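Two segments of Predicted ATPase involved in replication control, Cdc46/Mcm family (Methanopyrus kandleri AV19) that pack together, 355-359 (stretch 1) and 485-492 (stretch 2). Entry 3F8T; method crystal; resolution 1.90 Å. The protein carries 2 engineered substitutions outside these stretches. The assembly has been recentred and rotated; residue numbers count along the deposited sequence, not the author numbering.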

# COMPACT_ATOMS: atom_id res chain seq x y z
N ASP A 355 -17.30 -28.45 21.69
CA ASP A 355 -16.31 -27.64 22.40
C ASP A 355 -16.53 -26.15 22.05
O ASP A 355 -17.25 -25.85 21.08
CB ASP A 355 -14.91 -28.10 22.02
N PRO A 356 -15.93 -25.22 22.82
CA PRO A 356 -16.15 -23.80 22.54
C PRO A 356 -15.64 -23.45 21.13
O PRO A 356 -14.73 -24.11 20.64
CB PRO A 356 -15.30 -23.10 23.61
CG PRO A 356 -14.29 -24.10 24.02
CD PRO A 356 -15.01 -25.41 23.95
N PRO A 357 -16.23 -22.42 20.47
CA PRO A 357 -15.87 -22.12 19.08
C PRO A 357 -14.37 -22.02 18.78
O PRO A 357 -13.94 -22.48 17.72
CB PRO A 357 -16.56 -20.78 18.83
CG PRO A 357 -17.75 -20.84 19.70
CD PRO A 357 -17.27 -21.50 20.95
N ILE A 358 -13.58 -21.46 19.70
CA ILE A 358 -12.15 -21.32 19.45
C ILE A 358 -11.40 -22.66 19.48
O ILE A 358 -10.38 -22.82 18.81
CB ILE A 358 -11.49 -20.27 20.38
CG1 ILE A 358 -10.13 -19.85 19.79
CG2 ILE A 358 -11.39 -20.78 21.83
CD1 ILE A 358 -9.60 -18.55 20.33
N ALA A 359 -11.92 -23.61 20.25
CA ALA A 359 -11.33 -24.95 20.31
C ALA A 359 -11.46 -25.70 18.99
O ALA A 359 -10.67 -26.61 18.72
CB ALA A 359 -11.94 -25.75 21.46
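Stretch 2, residues 485-492: WYLETAMQ

This is a small contact of prolines on backbone carbonyls, with apolar side chains beside it, in which the C-terminal part of a helical segment sets its last few residues on a proline-rich turn and a single backbone hydrogen bond joins them. The two stretches belong to one chain and lie well over a hundred residues apart in sequence, and together they bury 295 Å².

Stretch 2 enters as helix, with helical phi/psi throughout from Trp-485 through Thr-489. Thr-489 N and Ala-490 N bond back to Trp-485 O and Tyr-486 O at 2.8 and 3.0 Å. Then the spacing tightens: Met-491 N reaches Glu-488 O at 3.2 Å, and Gln-492 N makes a weak bond to Thr-489 O at 3.4 Å. Ala-490 O accepts no bond from within the stretch and takes one from stretch 1. Stretch 1 presents an extended Pro-356 (phi/psi -61/152), after which Pro-357 to Ala-359 take helical angles; Ala-359 N closes the turn on Pro-356 O at 2.9 Å.

The nearest CA pairs give the register. CA of Pro-356 lies 4.8 Å from CA of Met-491, and CA of Ile-358 lies 5.0 Å from CA of Ala-490, so the chains run in opposite senses through this short pairing. The hydrogen bond from Ile-358 N to Ala-490 O is 3.0 Å long with an N-H...O angle of 163°, close to straight. Pro-357 N is also near Ala-490 O, at 3.3 Å, but a proline nitrogen has no hydrogen to share, leaving Ile-358 as the donor.

Pro-357 instead offers carbon to a group of carbonyls: its CD lies 3.2 Å from Ala-490 O and 3.0 Å from Gln-492 O, and its CG is 3.3 Å from Thr-489 O. The ring therefore packs on backbone rather than on side chains.

Around the bond, side chains fill in. The CB of Ala-490, whose CA-to-CB bond points sideways, lies 4.0 Å from the CB of Ile-358. With both chi angles of Ile-358 in t, its CG2 meets SD of Met-491 at 4.0 Å, and its CD1 comes within 4.1 Å of Tyr-486 OH, four residues before Ala-490. Met-491 starts away from stretch 1, yet its m, m side chain places SD 4.3 Å from CB of Pro-356 as well. CB of Pro-356 also lies 3.8 Å from CA of Met-491.

The rule to read here is economical: one backbone donor, Ile-358 N, directed at Ala-490 O, with the two prolines and the isoleucine side chain packed beside the bond.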

# COMPACT_ATOMS: atom_id res chain seq x y z
N TRP A 485 -16.49 -8.90 22.71
CA TRP A 485 -17.36 -9.76 21.90
C TRP A 485 -16.57 -10.97 21.39
O TRP A 485 -17.04 -12.10 21.52
CB TRP A 485 -17.98 -8.97 20.75
CG TRP A 485 -18.93 -9.75 19.88
CD1 TRP A 485 -20.28 -9.90 20.06
CD2 TRP A 485 -18.60 -10.48 18.69
NE1 TRP A 485 -20.81 -10.69 19.05
CE2 TRP A 485 -19.79 -11.05 18.20
CE3 TRP A 485 -17.41 -10.71 18.00
CZ2 TRP A 485 -19.83 -11.83 17.05
CZ3 TRP A 485 -17.44 -11.49 16.85
CH2 TRP A 485 -18.65 -12.03 16.38
N TYR A 486 -15.39 -10.72 20.83
CA TYR A 486 -14.45 -11.78 20.42
C TYR A 486 -14.11 -12.74 21.57
O TYR A 486 -14.19 -13.97 21.41
CB TYR A 486 -13.15 -11.14 19.88
CG TYR A 486 -11.92 -12.03 19.96
CD1 TYR A 486 -11.97 -13.35 19.53
CD2 TYR A 486 -10.71 -11.54 20.45
CE1 TYR A 486 -10.85 -14.18 19.59
CE2 TYR A 486 -9.56 -12.37 20.52
CZ TYR A 486 -9.66 -13.69 20.08
OH TYR A 486 -8.57 -14.57 20.10
N LEU A 487 -13.70 -12.19 22.70
CA LEU A 487 -13.29 -13.02 23.84
C LEU A 487 -14.45 -13.88 24.37
O LEU A 487 -14.25 -15.06 24.74
CB LEU A 487 -12.72 -12.16 24.96
CG LEU A 487 -11.39 -11.44 24.69
CD1 LEU A 487 -11.06 -10.55 25.88
CD2 LEU A 487 -10.24 -12.40 24.39
N GLU A 488 -15.64 -13.30 24.40
CA GLU A 488 -16.82 -13.96 24.92
C GLU A 488 -17.37 -15.00 23.97
O GLU A 488 -17.63 -16.14 24.38
CB GLU A 488 -17.88 -12.94 25.35
CG GLU A 488 -17.49 -12.25 26.68
CD GLU A 488 -18.19 -10.91 26.93
OE1 GLU A 488 -19.30 -10.69 26.41
OE2 GLU A 488 -17.62 -10.09 27.69
N THR A 489 -17.51 -14.64 22.70
CA THR A 489 -18.02 -15.56 21.68
C THR A 489 -17.09 -16.75 21.44
O THR A 489 -17.55 -17.85 21.12
CB THR A 489 -18.32 -14.86 20.35
OG1 THR A 489 -17.10 -14.31 19.81
CG2 THR A 489 -19.33 -13.74 20.56
N ALA A 490 -15.78 -16.54 21.62
CA ALA A 490 -14.77 -17.60 21.48
C ALA A 490 -15.04 -18.80 22.39
O ALA A 490 -14.70 -19.94 22.05
CB ALA A 490 -13.39 -17.05 21.74
N MET A 491 -15.63 -18.52 23.55
CA MET A 491 -15.82 -19.50 24.61
C MET A 491 -17.29 -19.88 24.86
O MET A 491 -17.57 -20.73 25.70
CB MET A 491 -15.22 -18.98 25.93
CG MET A 491 -13.72 -18.76 25.90
SD MET A 491 -12.78 -20.27 25.55
CE MET A 491 -12.48 -20.92 27.19
N GLN A 492 -18.22 -19.26 24.14
CA GLN A 492 -19.64 -19.51 24.39
C GLN A 492 -20.16 -20.82 23.78
O GLN A 492 -19.74 -21.23 22.70
CB GLN A 492 -20.50 -18.32 23.95
CG GLN A 492 -20.79 -18.24 22.47
CD GLN A 492 -22.07 -17.50 22.18
OE1 GLN A 492 -22.16 -16.29 22.37
NE2 GLN A 492 -23.09 -18.24 21.74